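Long-range contacts in small COPII coat GTPase SAR1 (Encephalitozoon cuniculi, PDB 6VS4), which is a small GTPase of the COPII coat, of the SAR1/ARF family, with guanosine-5'-diphosphate bound in a P-loop fold: residues K147-G152 and Y190-S195; G109-V114 and P140-M145. All coordinates share one frame; numbering follows the deposited sequence.

Contact 1 (K147-G152 and Y190-S195). With GDP (guanosine-5'-diphosphate), chain D.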
loop_
_atom_site.group_PDB
_atom_site.type_symbol
_atom_site.label_atom_id
_atom_site.label_comp_id
_atom_site.label_asym_id
_atom_site.label_seq_id
_atom_site.Cartn_x
_atom_site.Cartn_y
_atom_site.Cartn_z
ATOM N N LYS A 147 18.710 -2.019 -23.007
ATOM C CA LYS A 147 19.660 -2.781 -22.194
ATOM C C LYS A 147 20.850 -1.937 -21.741
ATOM O O LYS A 147 21.952 -2.459 -21.556
ATOM C CB LYS A 147 20.150 -4.035 -22.924
ATOM C CG LYS A 147 19.029 -4.901 -23.477
ATOM C CD LYS A 147 19.493 -6.328 -23.636
ATOM C CE LYS A 147 18.483 -7.168 -24.372
ATOM N NZ LYS A 147 19.065 -8.492 -24.683
ATOM N N ILE A 148 20.640 -0.636 -21.514
ATOM C CA ILE A 148 21.737 0.210 -21.068
ATOM C C ILE A 148 22.236 -0.197 -19.692
ATOM O O ILE A 148 23.361 0.159 -19.319
ATOM C CB ILE A 148 21.331 1.694 -21.076
ATOM C CG1 ILE A 148 20.254 1.966 -20.017
ATOM C CG2 ILE A 148 20.890 2.126 -22.484
ATOM C CD1 ILE A 148 19.806 3.403 -19.968
ATOM N N ASP A 149 21.432 -0.940 -18.922
ATOM C CA ASP A 149 21.895 -1.452 -17.633
ATOM C C ASP A 149 23.090 -2.391 -17.792
ATOM O O ASP A 149 23.915 -2.502 -16.877
ATOM C CB ASP A 149 20.755 -2.169 -16.896
ATOM C CG ASP A 149 20.173 -3.329 -17.696
ATOM O OD1 ASP A 149 19.708 -3.099 -18.829
ATOM O OD2 ASP A 149 20.187 -4.473 -17.197
ATOM N N LEU A 150 23.200 -3.082 -18.932
ATOM C CA LEU A 150 24.332 -3.979 -19.146
ATOM C C LEU A 150 25.642 -3.222 -19.334
ATOM O O LEU A 150 26.715 -3.825 -19.196
ATOM C CB LEU A 150 24.055 -4.897 -20.336
ATOM C CG LEU A 150 22.841 -5.814 -20.135
ATOM C CD1 LEU A 150 22.629 -6.750 -21.317
ATOM C CD2 LEU A 150 23.004 -6.612 -18.849
ATOM N N GLU A 151 25.581 -1.927 -19.648
ATOM C CA GLU A 151 26.758 -1.065 -19.661
ATOM C C GLU A 151 26.927 -0.299 -18.360
ATOM O O GLU A 151 27.789 0.582 -18.279
ATOM C CB GLU A 151 26.698 -0.087 -20.836
ATOM C CG GLU A 151 26.668 -0.782 -22.178
ATOM C CD GLU A 151 27.839 -1.735 -22.345
ATOM O OE1 GLU A 151 28.999 -1.323 -22.111
ATOM O OE2 GLU A 151 27.594 -2.906 -22.700
ATOM N N GLY A 152 26.112 -0.605 -17.352
ATOM C CA GLY A 152 26.134 0.099 -16.085
ATOM C C GLY A 152 25.503 1.474 -16.101
ATOM O O GLY A 152 25.751 2.269 -15.189
ATOM N N TYR A 190 17.210 6.250 -24.704
ATOM C CA TYR A 190 18.055 5.295 -23.994
ATOM C C TYR A 190 17.276 4.757 -22.801
ATOM O O TYR A 190 16.866 5.526 -21.924
ATOM C CB TYR A 190 19.375 5.944 -23.568
ATOM C CG TYR A 190 20.087 6.573 -24.744
ATOM C CD1 TYR A 190 21.025 5.856 -25.471
ATOM C CD2 TYR A 190 19.785 7.864 -25.153
ATOM C CE1 TYR A 190 21.663 6.414 -26.561
ATOM C CE2 TYR A 190 20.404 8.427 -26.236
ATOM C CZ TYR A 190 21.348 7.700 -26.941
ATOM O OH TYR A 190 21.972 8.268 -28.023
ATOM N N VAL A 191 17.041 3.444 -22.792
ATOM C CA VAL A 191 16.103 2.822 -21.869
ATOM C C VAL A 191 16.651 1.484 -21.387
ATOM O O VAL A 191 17.553 0.895 -21.988
ATOM C CB VAL A 191 14.715 2.611 -22.524
ATOM C CG1 VAL A 191 14.075 3.944 -22.915
ATOM C CG2 VAL A 191 14.837 1.709 -23.738
ATOM N N THR A 192 16.087 1.013 -20.276
ATOM C CA THR A 192 16.181 -0.377 -19.824
ATOM C C THR A 192 14.738 -0.851 -19.701
ATOM O O THR A 192 14.043 -0.508 -18.740
ATOM C CB THR A 192 16.924 -0.537 -18.499
ATOM O OG1 THR A 192 18.316 -0.265 -18.679
ATOM C CG2 THR A 192 16.770 -1.955 -17.977
ATOM N N ILE A 193 14.290 -1.619 -20.694
ATOM C CA ILE A 193 12.881 -1.967 -20.785
ATOM C C ILE A 193 12.471 -2.869 -19.631
ATOM O O ILE A 193 11.326 -2.816 -19.175
ATOM C CB ILE A 193 12.607 -2.598 -22.161
ATOM C CG1 ILE A 193 12.683 -1.510 -23.233
ATOM C CG2 ILE A 193 11.248 -3.289 -22.196
ATOM C CD1 ILE A 193 12.605 -2.020 -24.656
ATOM N N THR A 194 13.398 -3.677 -19.109
ATOM C CA THR A 194 13.079 -4.598 -18.022
ATOM C C THR A 194 13.122 -3.968 -16.632
ATOM O O THR A 194 12.778 -4.650 -15.664
ATOM C CB THR A 194 14.021 -5.796 -18.048
ATOM O OG1 THR A 194 15.374 -5.331 -18.090
ATOM C CG2 THR A 194 13.729 -6.654 -19.272
ATOM N N SER A 195 13.582 -2.730 -16.482
ATOM C CA SER A 195 13.590 -2.141 -15.151
ATOM C C SER A 195 12.179 -1.716 -14.746
ATOM O O SER A 195 11.310 -1.448 -15.585
ATOM C CB SER A 195 14.532 -0.940 -15.084
ATOM O OG SER A 195 13.924 0.210 -15.641
HETATM P PB GDP D . 12.988 -10.211 -29.085
HETATM O O1B GDP D . 13.699 -11.295 -29.915
HETATM O O2B GDP D . 11.503 -10.416 -29.029
HETATM O O3B GDP D . 13.412 -8.843 -29.626
HETATM O O3A GDP D . 13.595 -10.274 -27.618
HETATM P PA GDP D . 12.970 -10.476 -26.174
HETATM O O1A GDP D . 12.580 -11.942 -26.063
HETATM O O2A GDP D . 11.905 -9.490 -25.900
HETATM O "O5'" GDP D . 14.203 -10.269 -25.182
HETATM C "C5'" GDP D . 15.363 -11.127 -25.141
HETATM C "C4'" GDP D . 15.966 -11.086 -23.759
HETATM O "O4'" GDP D . 16.429 -9.746 -23.475
HETATM C "C3'" GDP D . 15.024 -11.480 -22.616
HETATM O "O3'" GDP D . 15.633 -12.414 -21.733
HETATM C "C2'" GDP D . 14.738 -10.147 -21.917
HETATM O "O2'" GDP D . 14.515 -10.334 -20.526
HETATM C "C1'" GDP D . 16.053 -9.413 -22.155
HETATM N N9 GDP D . 15.960 -7.949 -22.047
HETATM C C8 GDP D . 15.075 -7.110 -22.673
HETATM N N7 GDP D . 15.246 -5.848 -22.352
HETATM C C5 GDP D . 16.303 -5.862 -21.456
HETATM C C6 GDP D . 16.935 -4.804 -20.716
HETATM O O6 GDP D . 16.686 -3.602 -20.774
HETATM N N1 GDP D . 17.939 -5.271 -19.893
HETATM C C2 GDP D . 18.330 -6.580 -19.793
HETATM N N2 GDP D . 19.332 -6.849 -18.953
HETATM N N3 GDP D . 17.762 -7.569 -20.477
HETATM C C4 GDP D . 16.757 -7.148 -21.268
#
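Lys147 and Thr192 bring the two loops closest, with their CA atoms 4.8 Å apart, at a point where residues 148-151 form a short 3-10 turn and Thr192 to Ser195 a type I beta turn. The backbone tie between them is weak: Ile148 N reaches Val191 O at 3.5 Å, although the N-H points almost straight at the oxygen (176°). Beside it, Ile148 has CG1 between its own N and carbonyl carbon (chi1 67°), which lays that methylene against Thr192 OG1, while CG2 packs on CB of Tyr190. The Thr192 hydroxyl donates to Asp149 OD1 over 3.2 Å, meeting the oxygen on its anti side and 34° out of the carboxylate plane.

That carboxylate is the guanine-reading aspartate of the N/TKxD motif, the base-recognition signature of P-loop GTPases, and the loop of 190-195 follows the last strand as the SAK-type loop does in relatives. N1 of GDP donates to OD1 at 3.0 Å and N2 to OD2 at 3.1 Å, a two-pronged grip on N1 and N2 of the guanine. Thr192 both touches the base, through CG2 near O6, and helps position the aspartate, through OG1 on OD1. Ile193 N gives O6 a weak, bent hydrogen bond and is also bonded to Asn146 OD1.

Lys147 has an extended chain beyond CG; CG lies over C5 and C6 of the base and CE near N9, covering one face of the purine. At its end NZ donates to the ribose O4' at 3.2 Å, and is gripped further by Asn49 O and a salt bridge to Asp115. On the opposite face Thr194 lies against the base, OG1 3.1 Å from C6 and CG2 over C5 and N7.

Contact 2 (G109-V114 and P140-M145)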
loop_
_atom_site.group_PDB
_atom_site.type_symbol
_atom_site.label_atom_id
_atom_site.label_comp_id
_atom_site.label_asym_id
_atom_site.label_seq_id
_atom_site.Cartn_x
_atom_site.Cartn_y
_atom_site.Cartn_z
ATOM N N GLY A 109 3.583 4.264 -37.469
ATOM C CA GLY A 109 4.781 4.588 -36.722
ATOM C C GLY A 109 5.606 3.348 -36.489
ATOM O O GLY A 109 5.111 2.221 -36.575
ATOM N N ILE A 110 6.878 3.569 -36.185
ATOM C CA ILE A 110 7.830 2.488 -35.993
ATOM C C ILE A 110 8.531 2.667 -34.656
ATOM O O ILE A 110 8.934 3.779 -34.295
ATOM C CB ILE A 110 8.846 2.425 -37.155
ATOM C CG1 ILE A 110 8.135 1.957 -38.426
ATOM C CG2 ILE A 110 10.017 1.519 -36.796
ATOM C CD1 ILE A 110 8.865 2.266 -39.694
ATOM N N VAL A 111 8.651 1.571 -33.916
ATOM C CA VAL A 111 9.510 1.484 -32.746
ATOM C C VAL A 111 10.647 0.532 -33.101
ATOM O O VAL A 111 10.434 -0.675 -33.267
ATOM C CB VAL A 111 8.730 1.017 -31.510
ATOM C CG1 VAL A 111 9.634 0.913 -30.297
ATOM C CG2 VAL A 111 7.599 1.976 -31.243
ATOM N N PHE A 112 11.851 1.075 -33.238
ATOM C CA PHE A 112 13.032 0.299 -33.584
ATOM C C PHE A 112 13.892 0.138 -32.335
ATOM O O PHE A 112 14.282 1.136 -31.717
ATOM C CB PHE A 112 13.823 0.976 -34.703
ATOM C CG PHE A 112 14.898 0.107 -35.289
ATOM C CD1 PHE A 112 16.160 0.060 -34.719
ATOM C CD2 PHE A 112 14.650 -0.667 -36.409
ATOM C CE1 PHE A 112 17.158 -0.746 -35.263
ATOM C CE2 PHE A 112 15.642 -1.477 -36.955
ATOM C CZ PHE A 112 16.895 -1.514 -36.382
ATOM N N ILE A 113 14.177 -1.110 -31.965
ATOM C CA ILE A 113 14.840 -1.437 -30.706
ATOM C C ILE A 113 16.215 -2.029 -30.987
ATOM O O ILE A 113 16.351 -2.931 -31.823
ATOM C CB ILE A 113 13.987 -2.405 -29.873
ATOM C CG1 ILE A 113 12.592 -1.807 -29.661
ATOM C CG2 ILE A 113 14.652 -2.671 -28.545
ATOM C CD1 ILE A 113 11.696 -2.620 -28.736
ATOM N N VAL A 114 17.228 -1.546 -30.262
ATOM C CA VAL A 114 18.606 -2.003 -30.401
ATOM C C VAL A 114 19.122 -2.468 -29.044
ATOM O O VAL A 114 18.931 -1.787 -28.031
ATOM C CB VAL A 114 19.517 -0.890 -30.965
ATOM C CG1 VAL A 114 20.983 -1.354 -31.024
ATOM C CG2 VAL A 114 19.035 -0.435 -32.324
ATOM N N PRO A 140 7.060 8.318 -38.700
ATOM C CA PRO A 140 8.062 8.611 -37.669
ATOM C C PRO A 140 8.689 7.338 -37.112
ATOM O O PRO A 140 8.046 6.293 -36.993
ATOM C CB PRO A 140 7.257 9.350 -36.595
ATOM C CG PRO A 140 5.832 8.918 -36.820
ATOM C CD PRO A 140 5.706 8.740 -38.301
ATOM N N VAL A 141 9.968 7.434 -36.775
ATOM C CA VAL A 141 10.729 6.313 -36.235
ATOM C C VAL A 141 11.274 6.733 -34.879
ATOM O O VAL A 141 12.050 7.691 -34.785
ATOM C CB VAL A 141 11.879 5.886 -37.166
ATOM C CG1 VAL A 141 12.676 4.751 -36.531
ATOM C CG2 VAL A 141 11.356 5.476 -38.537
ATOM N N VAL A 142 10.876 6.022 -33.836
ATOM C CA VAL A 142 11.473 6.188 -32.519
ATOM C C VAL A 142 12.420 5.019 -32.286
ATOM O O VAL A 142 12.075 3.861 -32.558
ATOM C CB VAL A 142 10.400 6.312 -31.415
ATOM C CG1 VAL A 142 9.613 5.031 -31.234
ATOM C CG2 VAL A 142 11.047 6.721 -30.118
ATOM N N VAL A 143 13.639 5.327 -31.854
ATOM C CA VAL A 143 14.677 4.328 -31.638
ATOM C C VAL A 143 14.899 4.167 -30.140
ATOM O O VAL A 143 15.170 5.144 -29.429
ATOM C CB VAL A 143 15.983 4.705 -32.351
ATOM C CG1 VAL A 143 17.064 3.700 -32.011
ATOM C CG2 VAL A 143 15.754 4.742 -33.838
ATOM N N LEU A 144 14.779 2.934 -29.663
ATOM C CA LEU A 144 15.057 2.597 -28.275
ATOM C C LEU A 144 16.413 1.912 -28.211
ATOM O O LEU A 144 16.566 0.778 -28.669
ATOM C CB LEU A 144 13.956 1.710 -27.697
ATOM C CG LEU A 144 12.534 2.302 -27.738
ATOM C CD1 LEU A 144 11.507 1.376 -27.085
ATOM C CD2 LEU A 144 12.521 3.663 -27.096
ATOM N N MET A 145 17.406 2.612 -27.684
ATOM C CA MET A 145 18.667 1.968 -27.329
ATOM C C MET A 145 18.428 1.265 -25.997
ATOM O O MET A 145 18.345 1.906 -24.946
ATOM C CB MET A 145 19.800 2.986 -27.263
ATOM C CG MET A 145 20.107 3.668 -28.598
ATOM S SD MET A 145 20.970 2.615 -29.789
ATOM C CE MET A 145 21.186 3.735 -31.168
#
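Ile110 to Val114 pair in parallel with Val141 to Met145, the strand axes 4.7 Å apart and inclined by 22°. Five backbone hydrogen bonds join them: Ile110 donates to Pro140 O, just ahead of the strand, and accepts from Val142; Phe112 donates to Val142 O and accepts from Leu144 N; Val114 N donates to Leu144 O. The shortest, Leu144 N to Phe112 O, is 2.8 Å. CA of Val143 also approaches Phe112 O at 3.2 Å, a supplementary CA-H...O contact.

Apolar contacts run along both faces. On the face bearing Val111, Val142, Ile113 and Leu144, CG2 of Val111 meets Val142 CG1 at 3.7 Å, side by side, and its CG1, anti to the backbone N (chi1 179°), touches Leu144 CD1. On the other face Ile110 lies beside Val141, and CB of Val114 rests 4.0 Å from Met145 SD. The Phe112 ring leads away to meet Tyr129 of helix 122-135 edge-to-face.

Helix 122-135, the crossover of this beta-alpha-beta unit of the P-loop NTPase fold, packs on Ile110, Phe112 and Val114. In this buried, apolar setting the five bonds satisfy the N-H and C=O groups of Ile110 and Phe112 and the N-H of Val114, Val111 and Ile113 bond instead to strand 40-47, and the side chains hold the sheet to its surroundings by dispersion and exclusion of water.

Contact 2 comes first along the chain and closes before contact 1 opens; their centres are 15 Å apart. Both depend on strand 141-146, which pairs with strand 109-115 in contact 2 and runs directly into the loop of 147-152 in contact 1. Strand 186-190, its other neighbour in the central sheet, leads into 190-195. Where the contacts touch, Val191 N lies 3.0 Å from Met145 O, probably hydrogen-bonded, and Tyr190 CD1 packs 3.6 Å from Met145 CB. Contact 2 thus belongs to the buried sheet and contact 1 to the loops at the C-terminal ends of the parallel strands, where P-loop folds place their nucleotide site.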